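PDB 1W07: acyl-coa oxidase from Arabidopsis thaliana, which catalyses the FAD-dependent desaturation of medium- and long-chain acyl-CoAs to 2-trans-enoyl-CoAs in peroxisomes, passing the electrons to oxygen to form hydrogen peroxide. Local coordinates for residues Glu321-Asp326 against Gln595-Ala600; Thr304-Val309 against Gly623-Lys628; Glu19-Val24 against Val601-Ala606. The protein carries 1 engineered substitution. All coordinates share one frame; numbering follows the deposited sequence.

Contact 1. Residues Glu321-Asp326 against Gln595-Ala600. With FAD (flavin-adenine dinucleotide), chain C.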
loop_
_atom_site.group_PDB
_atom_site.type_symbol
_atom_site.label_atom_id
_atom_site.label_comp_id
_atom_site.label_asym_id
_atom_site.label_seq_id
_atom_site.Cartn_x
_atom_site.Cartn_y
_atom_site.Cartn_z
ATOM N N GLU B 321 8.441 -3.646 -29.312
ATOM C CA GLU B 321 7.369 -3.927 -28.365
ATOM C C GLU B 321 6.477 -2.719 -28.105
ATOM O O GLU B 321 6.884 -1.578 -28.304
ATOM C CB GLU B 321 7.952 -4.454 -27.060
ATOM C CG GLU B 321 8.526 -5.838 -27.229
ATOM C CD GLU B 321 9.374 -6.288 -26.063
ATOM O OE1 GLU B 321 8.815 -6.715 -25.031
ATOM O OE2 GLU B 321 10.606 -6.196 -26.190
ATOM N N THR B 322 5.257 -2.993 -27.649
ATOM C CA THR B 322 4.229 -1.985 -27.371
ATOM C C THR B 322 4.403 -1.259 -26.033
ATOM O O THR B 322 4.736 -1.874 -25.017
ATOM C CB THR B 322 2.822 -2.655 -27.354
ATOM O OG1 THR B 322 2.651 -3.431 -28.548
ATOM C CG2 THR B 322 1.715 -1.612 -27.254
ATOM N N GLN B 323 4.143 0.045 -26.017
ATOM C CA GLN B 323 4.219 0.824 -24.783
ATOM C C GLN B 323 3.149 0.261 -23.842
ATOM O O GLN B 323 1.996 0.058 -24.254
ATOM C CB GLN B 323 3.936 2.289 -25.089
ATOM C CG GLN B 323 5.003 2.948 -25.947
ATOM C CD GLN B 323 4.498 4.216 -26.591
ATOM O OE1 GLN B 323 3.800 4.167 -27.602
ATOM N NE2 GLN B 323 4.820 5.358 -25.996
ATOM N N VAL B 324 3.500 0.006 -22.583
ATOM C CA VAL B 324 2.522 -0.571 -21.675
ATOM C C VAL B 324 1.306 0.307 -21.503
ATOM O O VAL B 324 0.212 -0.194 -21.242
ATOM C CB VAL B 324 3.132 -0.926 -20.281
ATOM C CG1 VAL B 324 4.204 -1.995 -20.466
ATOM C CG2 VAL B 324 3.675 0.316 -19.586
ATOM N N ILE B 325 1.477 1.613 -21.692
ATOM C CA ILE B 325 0.356 2.533 -21.552
ATOM C C ILE B 325 -0.728 2.299 -22.614
ATOM O O ILE B 325 -1.831 2.840 -22.504
ATOM C CB ILE B 325 0.827 3.995 -21.606
ATOM C CG1 ILE B 325 -0.284 4.913 -21.087
ATOM C CG2 ILE B 325 1.216 4.380 -23.030
ATOM C CD1 ILE B 325 0.165 6.365 -20.869
ATOM N N ASP B 326 -0.411 1.495 -23.632
ATOM C CA ASP B 326 -1.353 1.150 -24.709
ATOM C C ASP B 326 -2.309 0.014 -24.275
ATOM O O ASP B 326 -3.326 -0.221 -24.916
ATOM C CB ASP B 326 -0.605 0.653 -25.956
ATOM C CG ASP B 326 -0.026 1.771 -26.816
ATOM O OD1 ASP B 326 -0.013 2.947 -26.390
ATOM O OD2 ASP B 326 0.432 1.447 -27.935
ATOM N N GLN B 595 -9.687 7.591 -25.836
ATOM C CA GLN B 595 -9.628 9.008 -26.163
ATOM C C GLN B 595 -8.577 9.738 -25.332
ATOM O O GLN B 595 -7.914 10.658 -25.813
ATOM C CB GLN B 595 -10.993 9.660 -25.949
ATOM C CG GLN B 595 -12.014 9.248 -26.987
ATOM C CD GLN B 595 -13.417 9.694 -26.649
ATOM O OE1 GLN B 595 -13.682 10.883 -26.486
ATOM N NE2 GLN B 595 -14.329 8.735 -26.544
ATOM N N VAL B 596 -8.412 9.327 -24.080
ATOM C CA VAL B 596 -7.445 9.974 -23.200
ATOM C C VAL B 596 -6.017 9.529 -23.464
ATOM O O VAL B 596 -5.073 10.292 -23.234
ATOM C CB VAL B 596 -7.818 9.724 -21.717
ATOM C CG1 VAL B 596 -6.657 10.107 -20.785
ATOM C CG2 VAL B 596 -9.050 10.537 -21.387
ATOM N N ARG B 597 -5.861 8.303 -23.956
ATOM C CA ARG B 597 -4.540 7.732 -24.241
ATOM C C ARG B 597 -3.519 8.666 -24.888
ATOM O O ARG B 597 -2.400 8.810 -24.386
ATOM C CB ARG B 597 -4.694 6.476 -25.105
ATOM C CG ARG B 597 -3.398 5.996 -25.801
ATOM C CD ARG B 597 -2.304 5.635 -24.820
ATOM N NE ARG B 597 -1.071 5.263 -25.521
ATOM C CZ ARG B 597 -0.079 6.106 -25.791
ATOM N NH1 ARG B 597 -0.157 7.378 -25.411
ATOM N NH2 ARG B 597 0.993 5.672 -26.431
ATOM N N PRO B 598 -3.881 9.301 -26.022
ATOM C CA PRO B 598 -2.942 10.201 -26.689
ATOM C C PRO B 598 -2.676 11.490 -25.924
ATOM O O PRO B 598 -1.675 12.177 -26.156
ATOM C CB PRO B 598 -3.585 10.421 -28.061
ATOM C CG PRO B 598 -5.062 10.340 -27.758
ATOM C CD PRO B 598 -5.138 9.177 -26.788
ATOM N N ASN B 599 -3.571 11.797 -24.990
ATOM C CA ASN B 599 -3.447 12.994 -24.171
ATOM C C ASN B 599 -2.790 12.758 -22.821
ATOM O O ASN B 599 -2.462 13.718 -22.132
ATOM C CB ASN B 599 -4.836 13.592 -23.939
ATOM C CG ASN B 599 -5.477 14.043 -25.217
ATOM O OD1 ASN B 599 -5.108 15.074 -25.774
ATOM N ND2 ASN B 599 -6.428 13.261 -25.709
ATOM N N ALA B 600 -2.576 11.491 -22.457
ATOM C CA ALA B 600 -2.031 11.122 -21.139
ATOM C C ALA B 600 -0.796 11.884 -20.685
ATOM O O ALA B 600 -0.831 12.568 -19.657
ATOM C CB ALA B 600 -1.756 9.605 -21.056
HETATM P PA FAD C . 6.599 -5.239 -16.843
HETATM O O1A FAD C . 6.305 -6.593 -17.366
HETATM O O2A FAD C . 7.460 -4.337 -17.642
HETATM O O5B FAD C . 5.202 -4.509 -16.515
HETATM C C5B FAD C . 5.141 -3.117 -16.191
HETATM C C4B FAD C . 3.691 -2.629 -16.275
HETATM O O4B FAD C . 3.207 -2.998 -17.583
HETATM C C3B FAD C . 2.809 -3.369 -15.265
HETATM O O3B FAD C . 1.663 -2.571 -14.952
HETATM C C2B FAD C . 2.402 -4.612 -16.054
HETATM O O2B FAD C . 1.151 -5.103 -15.565
HETATM C C1B FAD C . 2.158 -3.968 -17.421
HETATM N N9A FAD C . 2.225 -4.972 -18.505
HETATM C C8A FAD C . 3.338 -5.528 -18.989
HETATM N N7A FAD C . 3.030 -6.370 -19.971
HETATM C C5A FAD C . 1.708 -6.344 -20.124
HETATM C C6A FAD C . 0.837 -7.000 -20.984
HETATM N N6A FAD C . 1.299 -7.831 -21.912
HETATM N N1A FAD C . -0.534 -6.733 -20.880
HETATM C C2A FAD C . -0.990 -5.817 -19.924
HETATM N N3A FAD C . -0.129 -5.215 -19.120
HETATM C C4A FAD C . 1.190 -5.454 -19.195
HETATM N N1 FAD C . 14.884 -11.436 -11.877
HETATM C C2 FAD C . 15.872 -12.416 -12.035
HETATM O O2 FAD C . 16.213 -12.770 -13.160
HETATM N N3 FAD C . 16.495 -12.945 -10.896
HETATM C C4 FAD C . 16.142 -12.488 -9.619
HETATM O O4 FAD C . 16.699 -12.954 -8.628
HETATM C C4X FAD C . 15.162 -11.514 -9.473
HETATM N N5 FAD C . 14.848 -11.004 -8.205
HETATM C C5X FAD C . 13.886 -9.998 -8.051
HETATM C C6 FAD C . 13.682 -9.408 -6.807
HETATM C C7 FAD C . 12.839 -8.304 -6.688
HETATM C C7M FAD C . 12.670 -7.643 -5.318
HETATM C C8 FAD C . 12.190 -7.796 -7.815
HETATM C C8M FAD C . 11.294 -6.556 -7.731
HETATM C C9 FAD C . 12.384 -8.402 -9.053
HETATM C C9A FAD C . 13.231 -9.503 -9.180
HETATM N N10 FAD C . 13.505 -10.049 -10.440
HETATM C C10 FAD C . 14.530 -10.993 -10.597
HETATM C "C1'" FAD C . 12.779 -9.574 -11.643
HETATM C "C2'" FAD C . 11.367 -10.173 -11.628
HETATM O "O2'" FAD C . 11.454 -11.594 -11.478
HETATM C "C3'" FAD C . 10.527 -9.860 -12.869
HETATM O "O3'" FAD C . 11.212 -10.300 -14.046
HETATM C "C4'" FAD C . 10.208 -8.369 -13.002
HETATM O "O4'" FAD C . 9.875 -7.795 -11.736
HETATM C "C5'" FAD C . 9.040 -8.175 -13.968
HETATM O "O5'" FAD C . 8.585 -6.824 -13.901
HETATM P P FAD C . 8.760 -5.826 -15.148
HETATM O O1P FAD C . 9.559 -4.672 -14.679
HETATM O O2P FAD C . 9.238 -6.594 -16.319
HETATM O O3P FAD C . 7.237 -5.359 -15.372
#
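The FAD-binding loop between helices 278-309 and 328-363 carries, on its 3-10 turn 324-326, a side-on carboxylate-guanidinium salt bridge to Arg597 in segment 595-600. Arg597 reaches the turn with CG anti to its backbone N (chi1 164°) and a bend at chi2, which brings the guanidinium to Asp326. Both NE and NH2 donate to one oxygen, OD1. The NE bond to Asp326 OD1, 2.7 Å long, meets the oxygen nearly along its C-O axis, whereas the NH2 bond to Asp326 OD1, at 2.9 Å, uses the syn lone pair. OD1 lies almost in the guanidinium plane, yet the carboxylate itself is turned 39° from it. Over one face, offset toward the rim, sits CG2 of Ile325, 3.5 Å from Arg597 CZ; the other arm of Ile325 ends with CD1 3.8 Å from Ala600 CB. The amide of Gln323 stands at the guanidinium edge, OE1 nearest and its plane nearly perpendicular (82°) to that of Arg597, while its NE2 is bound to the carbonyl of Ala308. Val324 serves the cofactor instead, its CG1 3.2 Å from the ribose oxygen O4B of FAD. Arg597 NH1 also pairs with Glu10. Two donors on one oxygen and a methyl against the guanidinium face would together limit its rotation, and the carboxylates of Asp326 and Glu10 probably offset the repulsion between Arg597 and the nearby Lys13.

Contact 2. Residues Thr304-Val309 against Gly623-Lys628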
loop_
_atom_site.group_PDB
_atom_site.type_symbol
_atom_site.label_atom_id
_atom_site.label_comp_id
_atom_site.label_asym_id
_atom_site.label_seq_id
_atom_site.Cartn_x
_atom_site.Cartn_y
_atom_site.Cartn_z
ATOM N N THR B 304 2.478 7.582 -15.407
ATOM C CA THR B 304 2.074 7.878 -16.788
ATOM C C THR B 304 3.294 7.996 -17.706
ATOM O O THR B 304 3.330 7.388 -18.774
ATOM C CB THR B 304 1.200 9.186 -16.876
ATOM O OG1 THR B 304 -0.001 9.012 -16.118
ATOM C CG2 THR B 304 0.808 9.472 -18.317
ATOM N N ARG B 305 4.303 8.760 -17.298
ATOM C CA ARG B 305 5.485 8.896 -18.139
ATOM C C ARG B 305 6.200 7.559 -18.284
ATOM O O ARG B 305 6.542 7.149 -19.397
ATOM C CB ARG B 305 6.429 9.960 -17.561
ATOM C CG ARG B 305 5.870 11.380 -17.631
ATOM C CD ARG B 305 6.823 12.379 -16.998
ATOM N NE ARG B 305 6.382 13.755 -17.204
ATOM C CZ ARG B 305 6.843 14.799 -16.532
ATOM N NH1 ARG B 305 6.375 16.011 -16.795
ATOM N NH2 ARG B 305 7.760 14.633 -15.593
ATOM N N TYR B 306 6.427 6.859 -17.174
ATOM C CA TYR B 306 7.090 5.570 -17.294
ATOM C C TYR B 306 6.289 4.585 -18.153
ATOM O O TYR B 306 6.874 3.750 -18.842
ATOM C CB TYR B 306 7.334 4.956 -15.925
ATOM C CG TYR B 306 8.102 3.661 -16.009
ATOM C CD1 TYR B 306 9.443 3.648 -16.402
ATOM C CD2 TYR B 306 7.491 2.442 -15.712
ATOM C CE1 TYR B 306 10.154 2.454 -16.491
ATOM C CE2 TYR B 306 8.194 1.244 -15.802
ATOM C CZ TYR B 306 9.518 1.256 -16.189
ATOM O OH TYR B 306 10.208 0.068 -16.272
ATOM N N SER B 307 4.960 4.666 -18.104
ATOM C CA SER B 307 4.109 3.759 -18.886
ATOM C C SER B 307 4.259 4.021 -20.383
ATOM O O SER B 307 4.055 3.128 -21.202
ATOM C CB SER B 307 2.637 3.919 -18.497
ATOM O OG SER B 307 2.391 3.470 -17.171
ATOM N N ALA B 308 4.610 5.252 -20.725
ATOM C CA ALA B 308 4.800 5.641 -22.120
ATOM C C ALA B 308 6.202 5.260 -22.591
ATOM O O ALA B 308 6.435 5.075 -23.786
ATOM C CB ALA B 308 4.586 7.137 -22.278
ATOM N N VAL B 309 7.133 5.149 -21.648
ATOM C CA VAL B 309 8.510 4.782 -21.985
ATOM C C VAL B 309 8.675 3.265 -22.003
ATOM O O VAL B 309 9.278 2.706 -22.919
ATOM C CB VAL B 309 9.524 5.360 -20.963
ATOM C CG1 VAL B 309 10.890 4.730 -21.173
ATOM C CG2 VAL B 309 9.623 6.876 -21.112
ATOM N N GLY B 623 12.070 11.383 -20.214
ATOM C CA GLY B 623 11.940 9.961 -20.455
ATOM C C GLY B 623 13.235 9.181 -20.607
ATOM O O GLY B 623 13.210 8.062 -21.115
ATOM N N ASN B 624 14.362 9.747 -20.170
ATOM C CA ASN B 624 15.663 9.074 -20.270
ATOM C C ASN B 624 15.844 8.191 -19.024
ATOM O O ASN B 624 16.739 8.387 -18.215
ATOM C CB ASN B 624 16.770 10.148 -20.378
ATOM C CG ASN B 624 18.110 9.574 -20.815
ATOM O OD1 ASN B 624 18.161 8.622 -21.588
ATOM N ND2 ASN B 624 19.198 10.173 -20.339
ATOM N N VAL B 625 14.968 7.198 -18.899
ATOM C CA VAL B 625 14.930 6.315 -17.739
ATOM C C VAL B 625 16.091 5.345 -17.504
ATOM O O VAL B 625 16.788 5.419 -16.483
ATOM C CB VAL B 625 13.604 5.474 -17.750
ATOM C CG1 VAL B 625 13.498 4.606 -16.499
ATOM C CG2 VAL B 625 12.409 6.408 -17.832
ATOM N N TYR B 626 16.285 4.431 -18.436
ATOM C CA TYR B 626 17.293 3.405 -18.251
ATOM C C TYR B 626 18.682 3.925 -17.950
ATOM O O TYR B 626 19.322 3.472 -17.004
ATOM C CB TYR B 626 17.276 2.458 -19.451
ATOM C CG TYR B 626 15.924 1.782 -19.623
ATOM C CD1 TYR B 626 15.327 1.684 -20.876
ATOM C CD2 TYR B 626 15.230 1.265 -18.523
ATOM C CE1 TYR B 626 14.073 1.090 -21.042
ATOM C CE2 TYR B 626 13.969 0.670 -18.672
ATOM C CZ TYR B 626 13.396 0.589 -19.937
ATOM O OH TYR B 626 12.148 0.032 -20.096
ATOM N N PRO B 627 19.170 4.885 -18.742
ATOM C CA PRO B 627 20.511 5.389 -18.460
ATOM C C PRO B 627 20.584 6.002 -17.064
ATOM O O PRO B 627 21.573 5.825 -16.360
ATOM C CB PRO B 627 20.737 6.415 -19.570
ATOM C CG PRO B 627 19.962 5.824 -20.720
ATOM C CD PRO B 627 18.682 5.378 -20.046
ATOM N N LYS B 628 19.526 6.695 -16.657
ATOM C CA LYS B 628 19.506 7.339 -15.348
ATOM C C LYS B 628 19.372 6.363 -14.191
ATOM O O LYS B 628 19.782 6.664 -13.069
ATOM C CB LYS B 628 18.392 8.379 -15.294
ATOM C CG LYS B 628 18.656 9.583 -16.205
ATOM C CD LYS B 628 19.833 10.405 -15.673
ATOM C CE LYS B 628 20.249 11.551 -16.602
ATOM N NZ LYS B 628 21.368 12.349 -15.996
#
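Val309, at the C-terminal end of helix 278-309, packs by apolar contacts against the loop residue Gly623 and the start of helix 625-635, joining two elements of the helical C-terminal part of the oxidase. Its two methyls divide the work. CG1, anti to the backbone N (chi1 168°), touches Val625 CG2 at 4.0 Å, while CG2 lies over the backbone of Gly623, 3.8 Å from Gly623 O and 3.9 Å from Gly623 CA. A beta carbon on Gly623 would come within 3.3 Å of Val309 CG2, a tight approach; together with the positive phi of 64°, it probably explains why a residue without a side chain sits here. Val625 has its second methyl, CG1, at the edge of the Tyr306 ring, near the ring plane and 4.0 Å from Tyr306 CE1; the two side chains cross at about a right angle. Tyr306 is swung there with CG anti to its backbone N (chi1 -176°). Further out, the chain makes an inverse gamma turn centred on Asn624, whose backbone N is bound by Asp622, and this turn leads from Gly623 into the helix. One turn back from Val309, Arg305 holds Gly619 O and the carboxylate of Asp605. Tyr626 packs on Thr170 of the second subunit, and its hydroxyl is hydrogen-bonded to NH1 of the FAD-binding Arg310, with Tyr306 OH lying 4.3 Å from Tyr626 OH.

Contact 3. Residues Glu19-Val24 against Val601-Ala606; sequences EDMKIV and VALVDA
Helix 18-26 and segment 601-606 come closest where CA of Lys22 and CA of Ala606 stand 4.4 Å apart, near enough for backbone to touch backbone. The CA-H of Lys22 points at the carbonyl oxygen of Ala606, with Lys22 CA 3.4 Å from Ala606 O and an angle of 153° at the hydrogen. The same oxygen accepts a hydrogen bond from a water, which lies 2.7 Å from Ala606 O and donates its other hydrogen to Lys22 O, so a single water ties the two carbonyls together.

The small side chain of Ala606 is consistent with so close an approach. Its CB presses on Met21 CG at 3.5 Å, tighter than usual for two carbons. Met21 starts with CG anti to the backbone N (chi1 -171°) and then bends at chi2 and chi3, which carries CE to within 4.0 Å of Leu603 CD2, tip to tip and crossing obliquely. Lys22 instead runs straight beyond CG, alongside the outgoing chain: its CG rests against the backbone of Ala606 and its CE against the carbonyl of Asp605. Its ammonium forms a salt bridge with Glu19, one turn earlier, by way of the syn lone pair of Glu19 OE2, and a weak bond to Asn608. An alanine in place of Lys22 would lack the methylene chain and the ammonium, and would probably loosen the packing over Ala606 and Asp605 and lose the bridge to Glu19.

Around this packing of an N-terminal helix of the chain on one from its C-terminal part, the Asp605 carboxylate leads away from helix 18-26 to a salt bridge with Arg11. Tyr342 of helix 328-363 lies against both Met21 and Ala606, Met21 and Val24 also pack on helix 548-566, and Val604 rests on helix 278-309.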
loop_
_atom_site.group_PDB
_atom_site.type_symbol
_atom_site.label_atom_id
_atom_site.label_comp_id
_atom_site.label_asym_id
_atom_site.label_seq_id
_atom_site.Cartn_x
_atom_site.Cartn_y
_atom_site.Cartn_z
ATOM N N GLU B 19 -0.121 24.289 -22.050
ATOM C CA GLU B 19 0.139 25.512 -21.315
ATOM C C GLU B 19 -1.128 26.084 -20.675
ATOM O O GLU B 19 -1.072 26.646 -19.576
ATOM C CB GLU B 19 0.826 26.551 -22.216
ATOM C CG GLU B 19 2.247 26.137 -22.660
ATOM C CD GLU B 19 3.169 25.719 -21.496
ATOM O OE1 GLU B 19 3.373 26.517 -20.556
ATOM O OE2 GLU B 19 3.706 24.591 -21.523
ATOM N N ASP B 20 -2.270 25.917 -21.337
ATOM C CA ASP B 20 -3.557 26.393 -20.812
ATOM C C ASP B 20 -4.058 25.461 -19.712
ATOM O O ASP B 20 -4.658 25.908 -18.732
ATOM C CB ASP B 20 -4.598 26.464 -21.928
ATOM C CG ASP B 20 -4.334 27.608 -22.892
ATOM O OD1 ASP B 20 -4.474 28.772 -22.462
ATOM O OD2 ASP B 20 -3.971 27.343 -24.056
ATOM N N MET B 21 -3.818 24.162 -19.869
ATOM C CA MET B 21 -4.225 23.207 -18.842
ATOM C C MET B 21 -3.429 23.465 -17.565
ATOM O O MET B 21 -3.919 23.214 -16.468
ATOM C CB MET B 21 -3.982 21.770 -19.304
ATOM C CG MET B 21 -4.579 20.729 -18.364
ATOM S SD MET B 21 -6.374 20.871 -18.235
ATOM C CE MET B 21 -6.901 19.738 -19.529
ATOM N N LYS B 22 -2.192 23.947 -17.707
ATOM C CA LYS B 22 -1.344 24.237 -16.542
ATOM C C LYS B 22 -2.000 25.288 -15.662
ATOM O O LYS B 22 -1.909 25.229 -14.437
ATOM C CB LYS B 22 0.040 24.748 -16.968
ATOM C CG LYS B 22 0.958 23.668 -17.539
ATOM C CD LYS B 22 2.341 24.227 -17.889
ATOM C CE LYS B 22 3.286 23.098 -18.293
ATOM N NZ LYS B 22 4.630 23.610 -18.680
ATOM N N ILE B 23 -2.649 26.266 -16.290
ATOM C CA ILE B 23 -3.329 27.334 -15.553
ATOM C C ILE B 23 -4.541 26.777 -14.807
ATOM O O ILE B 23 -4.851 27.204 -13.695
ATOM C CB ILE B 23 -3.803 28.444 -16.505
ATOM C CG1 ILE B 23 -2.601 29.000 -17.283
ATOM C CG2 ILE B 23 -4.527 29.539 -15.715
ATOM C CD1 ILE B 23 -1.497 29.533 -16.396
ATOM N N VAL B 24 -5.234 25.832 -15.431
ATOM C CA VAL B 24 -6.396 25.208 -14.812
ATOM C C VAL B 24 -5.969 24.512 -13.514
ATOM O O VAL B 24 -6.609 24.664 -12.473
ATOM C CB VAL B 24 -7.028 24.139 -15.746
ATOM C CG1 VAL B 24 -8.146 23.408 -15.020
ATOM C CG2 VAL B 24 -7.549 24.789 -17.025
ATOM N N VAL B 601 0.299 11.756 -21.424
ATOM C CA VAL B 601 1.519 12.428 -21.035
ATOM C C VAL B 601 1.335 13.928 -20.860
ATOM O O VAL B 601 1.813 14.495 -19.882
ATOM C CB VAL B 601 2.642 12.144 -22.034
ATOM C CG1 VAL B 601 3.873 13.021 -21.698
ATOM C CG2 VAL B 601 2.983 10.650 -22.005
ATOM N N ALA B 602 0.652 14.575 -21.801
ATOM C CA ALA B 602 0.416 16.015 -21.707
ATOM C C ALA B 602 -0.449 16.331 -20.485
ATOM O O ALA B 602 -0.259 17.360 -19.830
ATOM C CB ALA B 602 -0.263 16.531 -22.987
ATOM N N LEU B 603 -1.400 15.453 -20.163
ATOM C CA LEU B 603 -2.251 15.703 -18.995
ATOM C C LEU B 603 -1.454 15.717 -17.682
ATOM O O LEU B 603 -1.859 16.381 -16.721
ATOM C CB LEU B 603 -3.363 14.656 -18.930
ATOM C CG LEU B 603 -4.472 14.824 -19.981
ATOM C CD1 LEU B 603 -5.418 13.633 -19.952
ATOM C CD2 LEU B 603 -5.216 16.115 -19.703
ATOM N N VAL B 604 -0.331 14.997 -17.619
ATOM C CA VAL B 604 0.461 15.027 -16.391
ATOM C C VAL B 604 1.505 16.138 -16.459
ATOM O O VAL B 604 1.999 16.596 -15.425
ATOM C CB VAL B 604 1.140 13.657 -16.079
ATOM C CG1 VAL B 604 0.065 12.581 -15.960
ATOM C CG2 VAL B 604 2.223 13.297 -17.129
ATOM N N ASP B 605 1.837 16.585 -17.676
ATOM C CA ASP B 605 2.811 17.669 -17.828
ATOM C C ASP B 605 2.126 18.936 -17.327
ATOM O O ASP B 605 2.779 19.881 -16.878
ATOM C CB ASP B 605 3.220 17.880 -19.293
ATOM C CG ASP B 605 4.060 16.744 -19.854
ATOM O OD1 ASP B 605 4.790 16.070 -19.092
ATOM O OD2 ASP B 605 4.004 16.546 -21.097
ATOM N N ALA B 606 0.799 18.958 -17.407
ATOM C CA ALA B 606 0.034 20.118 -16.950
ATOM C C ALA B 606 0.305 20.430 -15.476
ATOM O O ALA B 606 0.064 21.549 -15.018
ATOM C CB ALA B 606 -1.452 19.879 -17.178
HETATM O O HOH W 1 0.379 23.679 -13.443
#

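All three contacts are buried yet peripheral, their centres about 29, 27 and 22 Å from the centre of the chain, contact 3 being the most central. Two helices recur: contact 2 uses the end of helix 278-309 and contact 3 helix 600-605, while contact 1 adds the loop after the former and residues 595-600, which lead into the latter. Ile325 N probably bonds to Ser307 O, joining contacts 1 and 2; Thr304 packs on Val604 between contacts 2 and 3. Charge dominates contact 1 and apolar methyls contact 2, both with residues meeting the second subunit; contact 3, which touches no other chain, relies on close backbones and a bridging water.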